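Local coordinates for protein hexameric cytochrome (Silicibacter pomeroyi, PDB 2OYY) that binds heme b through an axial tyrosine in a hexameric, all-helical assembly, its physiological function being unknown, at residues D19-L24 with A58-H63. Numbering follows the deposited sequence.
With HEM (protoporphyrin IX containing Fe), chain J.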
ATOM      1  N   ASP A  19     -15.041  -4.257 -11.877  1.00  2.00           N
ATOM      2  CA  ASP A  19     -16.083  -5.015 -11.164  1.00  2.00           C
ATOM      3  C   ASP A  19     -15.521  -6.319 -10.634  1.00  2.00           C
ATOM      4  O   ASP A  19     -15.941  -6.802  -9.590  1.00  2.00           O
ATOM      5  CB  ASP A  19     -17.278  -5.316 -12.060  1.00  2.00           C
ATOM      6  CG  ASP A  19     -17.940  -4.065 -12.586  1.00  2.00           C
ATOM      7  OD1 ASP A  19     -18.358  -3.215 -11.768  1.00  2.00           O
ATOM      8  OD2 ASP A  19     -18.034  -3.950 -13.831  1.00  3.52           O
ATOM      9  N   LEU A  20     -14.573  -6.900 -11.361  1.00  2.00           N
ATOM     10  CA  LEU A  20     -13.920  -8.096 -10.862  1.00  2.00           C
ATOM     11  C   LEU A  20     -13.059  -7.714  -9.672  1.00  2.00           C
ATOM     12  O   LEU A  20     -12.929  -8.490  -8.735  1.00  2.00           O
ATOM     13  CB  LEU A  20     -13.099  -8.802 -11.959  1.00  2.00           C
ATOM     14  CG  LEU A  20     -12.327 -10.065 -11.538  1.00  2.00           C
ATOM     15  CD1 LEU A  20     -13.229 -11.066 -10.870  1.00  2.00           C
ATOM     16  CD2 LEU A  20     -11.572 -10.723 -12.692  1.00  2.00           C
ATOM     17  N   ALA A  21     -12.489  -6.509  -9.715  1.00  2.00           N
ATOM     18  CA  ALA A  21     -11.640  -5.986  -8.634  1.00  2.00           C
ATOM     19  C   ALA A  21     -12.436  -5.723  -7.361  1.00  2.00           C
ATOM     20  O   ALA A  21     -11.967  -6.028  -6.260  1.00  2.00           O
ATOM     21  CB  ALA A  21     -10.924  -4.724  -9.069  1.00  2.00           C
ATOM     22  N   VAL A  22     -13.640  -5.155  -7.525  1.00  2.00           N
ATOM     23  CA  VAL A  22     -14.556  -4.930  -6.401  1.00  2.00           C
ATOM     24  C   VAL A  22     -14.950  -6.294  -5.849  1.00  2.03           C
ATOM     25  O   VAL A  22     -15.090  -6.483  -4.621  1.00  2.12           O
ATOM     26  CB  VAL A  22     -15.838  -4.131  -6.818  1.00  2.02           C
ATOM     27  CG1 VAL A  22     -16.764  -3.917  -5.614  1.00  2.00           C
ATOM     28  CG2 VAL A  22     -15.478  -2.782  -7.442  1.00  2.00           C
ATOM     29  N   LYS A  23     -15.113  -7.254  -6.756  1.00  2.00           N
ATOM     30  CA  LYS A  23     -15.509  -8.600  -6.347  1.00  2.00           C
ATOM     31  C   LYS A  23     -14.424  -9.221  -5.508  1.00  2.00           C
ATOM     32  O   LYS A  23     -14.692  -9.690  -4.410  1.00  2.00           O
ATOM     33  CB  LYS A  23     -15.822  -9.499  -7.545  1.00  2.00           C
ATOM     34  CG  LYS A  23     -16.173 -10.929  -7.161  1.00  2.21           C
ATOM     35  CD  LYS A  23     -16.658 -11.706  -8.359  1.00  4.32           C
ATOM     36  CE  LYS A  23     -16.892 -13.176  -8.021  1.00  5.07           C
ATOM     37  NZ  LYS A  23     -17.295 -13.946  -9.249  1.00  5.26           N
ATOM     38  N   LEU A  24     -13.198  -9.212  -6.022  1.00  2.00           N
ATOM     39  CA  LEU A  24     -12.063  -9.785  -5.312  1.00  2.00           C
ATOM     40  C   LEU A  24     -11.866  -9.213  -3.909  1.00  2.00           C
ATOM     41  O   LEU A  24     -11.385  -9.905  -3.007  1.00  2.00           O
ATOM     42  CB  LEU A  24     -10.790  -9.637  -6.135  1.00  2.00           C
ATOM     43  CG  LEU A  24     -10.639 -10.630  -7.292  1.00  2.00           C
ATOM     44  CD1 LEU A  24      -9.210 -10.628  -7.804  1.00  2.00           C
ATOM     45  CD2 LEU A  24     -11.045 -12.047  -6.890  1.00  2.00           C
ATOM     46  N   ALA A  58      -9.072   1.843  -1.733  1.00  2.00           N
ATOM     47  CA  ALA A  58      -7.657   1.473  -1.677  1.00  2.00           C
ATOM     48  C   ALA A  58      -7.454  -0.009  -2.043  1.00  2.00           C
ATOM     49  O   ALA A  58      -6.536  -0.356  -2.786  1.00  2.00           O
ATOM     50  CB  ALA A  58      -7.077   1.787  -0.334  1.00  2.00           C
ATOM     51  N   VAL A  59      -8.342  -0.852  -1.516  1.00  2.00           N
ATOM     52  CA  VAL A  59      -8.272  -2.299  -1.691  1.00  2.00           C
ATOM     53  C   VAL A  59      -8.524  -2.610  -3.136  1.00  2.00           C
ATOM     54  O   VAL A  59      -7.692  -3.245  -3.785  1.00  2.00           O
ATOM     55  CB  VAL A  59      -9.325  -3.047  -0.849  1.00  2.00           C
ATOM     56  CG1 VAL A  59      -9.219  -4.531  -1.089  1.00  2.00           C
ATOM     57  CG2 VAL A  59      -9.157  -2.759   0.647  1.00  2.00           C
ATOM     58  N   VAL A  60      -9.660  -2.138  -3.645  1.00  2.00           N
ATOM     59  CA  VAL A  60     -10.012  -2.363  -5.040  1.00  2.00           C
ATOM     60  C   VAL A  60      -8.979  -1.814  -6.014  1.00  2.00           C
ATOM     61  O   VAL A  60      -8.859  -2.327  -7.118  1.00  2.00           O
ATOM     62  CB  VAL A  60     -11.439  -1.857  -5.393  1.00  2.00           C
ATOM     63  CG1 VAL A  60     -12.052  -1.090  -4.238  1.00  2.00           C
ATOM     64  CG2 VAL A  60     -11.443  -1.051  -6.708  1.00  2.00           C
ATOM     65  N   ALA A  61      -8.240  -0.782  -5.590  1.00  2.00           N
ATOM     66  CA  ALA A  61      -7.125  -0.207  -6.350  1.00  2.00           C
ATOM     67  C   ALA A  61      -6.012  -1.222  -6.504  1.00  2.00           C
ATOM     68  O   ALA A  61      -5.527  -1.466  -7.625  1.00  2.00           O
ATOM     69  CB  ALA A  61      -6.602   1.061  -5.686  1.00  2.00           C
ATOM     70  N   THR A  62      -5.616  -1.833  -5.389  1.00  2.00           N
ATOM     71  CA  THR A  62      -4.624  -2.891  -5.441  1.00  2.00           C
ATOM     72  C   THR A  62      -5.069  -4.007  -6.388  1.00  2.00           C
ATOM     73  O   THR A  62      -4.322  -4.399  -7.270  1.00  2.00           O
ATOM     74  CB  THR A  62      -4.295  -3.438  -4.056  1.00  2.00           C
ATOM     75  OG1 THR A  62      -3.841  -2.358  -3.244  1.00  2.00           O
ATOM     76  CG2 THR A  62      -3.187  -4.449  -4.140  1.00  2.00           C
ATOM     77  N   HIS A  63      -6.287  -4.500  -6.213  1.00  2.00           N
ATOM     78  CA  HIS A  63      -6.784  -5.580  -7.048  1.00  2.00           C
ATOM     79  C   HIS A  63      -6.857  -5.183  -8.525  1.00  2.00           C
ATOM     80  O   HIS A  63      -6.393  -5.935  -9.391  1.00  2.00           O
ATOM     81  CB  HIS A  63      -8.151  -6.062  -6.564  1.00  2.00           C
ATOM     82  CG  HIS A  63      -8.080  -7.033  -5.434  1.00  2.00           C
ATOM     83  ND1 HIS A  63      -7.475  -8.265  -5.552  1.00  2.00           N
ATOM     84  CD2 HIS A  63      -8.542  -6.959  -4.165  1.00  2.00           C
ATOM     85  CE1 HIS A  63      -7.576  -8.915  -4.411  1.00  2.00           C
ATOM     86  NE2 HIS A  63      -8.218  -8.146  -3.553  1.00  2.00           N
TER
HETATM   87  CHA HEM J 201     -22.373  -4.089  -0.491  1.00  2.00           C
HETATM   88  CHB HEM J 201     -17.920  -3.216  -2.035  1.00  2.00           C
HETATM   89  CHC HEM J 201     -16.171  -4.458   2.287  1.00  2.00           C
HETATM   90  CHD HEM J 201     -20.592  -5.842   3.697  1.00  2.00           C
HETATM   91  C1A HEM J 201     -21.330  -3.724  -1.292  1.00  2.00           C
HETATM   92  C2A HEM J 201     -21.438  -3.244  -2.658  1.00  2.00           C
HETATM   93  C3A HEM J 201     -20.197  -2.998  -3.091  1.00  2.00           C
HETATM   94  C4A HEM J 201     -19.283  -3.322  -2.007  1.00  2.00           C
HETATM   95  CMA HEM J 201     -19.777  -2.466  -4.481  1.00  2.00           C
HETATM   96  CAA HEM J 201     -22.767  -3.054  -3.431  1.00  2.00           C
HETATM   97  CBA HEM J 201     -23.479  -1.777  -2.954  1.00  2.81           C
HETATM   98  CGA HEM J 201     -24.791  -1.580  -3.685  1.00  4.36           C
HETATM   99  O1A HEM J 201     -24.857  -1.779  -4.925  1.00  5.19           O
HETATM  100  O2A HEM J 201     -25.794  -1.226  -3.026  1.00  4.54           O
HETATM  101  C1B HEM J 201     -17.058  -3.493  -1.000  1.00  2.00           C
HETATM  102  C2B HEM J 201     -15.621  -3.417  -1.085  1.00  2.00           C
HETATM  103  C3B HEM J 201     -15.125  -3.757   0.114  1.00  2.00           C
HETATM  104  C4B HEM J 201     -16.244  -4.064   0.979  1.00  2.00           C
HETATM  105  CMB HEM J 201     -14.839  -3.010  -2.359  1.00  2.00           C
HETATM  106  CAB HEM J 201     -13.633  -3.815   0.517  1.00  2.00           C
HETATM  107  CBB HEM J 201     -13.052  -4.986   0.800  1.00  2.00           C
HETATM  108  C1C HEM J 201     -17.224  -4.919   3.046  1.00  2.00           C
HETATM  109  C2C HEM J 201     -17.134  -5.348   4.418  1.00  2.00           C
HETATM  110  C3C HEM J 201     -18.352  -5.737   4.816  1.00  2.00           C
HETATM  111  C4C HEM J 201     -19.251  -5.565   3.696  1.00  2.00           C
HETATM  112  CMC HEM J 201     -15.827  -5.336   5.237  1.00  2.00           C
HETATM  113  CAC HEM J 201     -18.772  -6.249   6.204  1.00  2.00           C
HETATM  114  CBC HEM J 201     -18.342  -7.408   6.671  1.00  2.00           C
HETATM  115  C1D HEM J 201     -21.474  -5.504   2.695  1.00  2.00           C
HETATM  116  C2D HEM J 201     -22.889  -5.793   2.720  1.00  2.00           C
HETATM  117  C3D HEM J 201     -23.421  -5.257   1.423  1.00  2.00           C
HETATM  118  C4D HEM J 201     -22.295  -4.684   0.737  1.00  2.00           C
HETATM  119  CMD HEM J 201     -23.718  -6.503   3.800  1.00  2.00           C
HETATM  120  CAD HEM J 201     -24.894  -5.300   0.970  1.00  4.69           C
HETATM  121  CBD HEM J 201     -25.463  -3.975   1.476  1.00  9.48           C
HETATM  122  CGD HEM J 201     -26.915  -3.810   1.141  1.00 12.52           C
HETATM  123  O1D HEM J 201     -27.720  -4.577   1.739  1.00 14.38           O
HETATM  124  O2D HEM J 201     -27.241  -2.914   0.304  1.00 13.11           O
HETATM  125  NA  HEM J 201     -20.002  -3.752  -0.926  1.00  2.00           N
HETATM  126  NB  HEM J 201     -17.407  -3.891   0.276  1.00  2.00           N
HETATM  127  NC  HEM J 201     -18.538  -5.060   2.629  1.00  2.00           N
HETATM  128  ND  HEM J 201     -21.157  -4.844   1.508  1.00  2.00           N
HETATM  129 FE   HEM J 201     -19.270  -4.180   0.897  1.00  2.00          FE
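His63 on helix 50-70 lays its imidazole against Leu24 of helix 14-32, at a crossing where the short helical segments run 119° apart. From the backbone outward, His63 CB packs 3.8 Å from Ala21 O, with Ala21 CB only a little farther. CG, anti to the carbonyl carbon of His63 (chi1 -82°), comes near Leu24 CB, which lies over one ring face, 3.6 Å from the centroid and 10° off the normal, a CH-pi contact. ND1 also meets Leu24 CD1, at 3.7 Å, CE1 lies near the same two carbons, and NE2 at the tip approaches Leu24 C and O. A flat aromatic ring suits this place by offering a face to aliphatic CH groups, and leucine by reaching it with both CB and CD1. Alanine's lone methyl, against Val60 O, lets the CA atoms of Ala21 and His63 come within 5.1 Å. Two-branched valines serve both sides: Val22 CG2 and Val60 CG2 meet at 4.5 Å, while Val22 CG1 lies 3.5 Å from heme methyl CMA and Val60 CG1 3.9 Å from heme methyl CMB. Phe64 of a second subunit packs on Leu24. With no hydrogen bond between the segments, shape and van der Waals fit hold the crossing, and the valine methyls join it to the heme pocket.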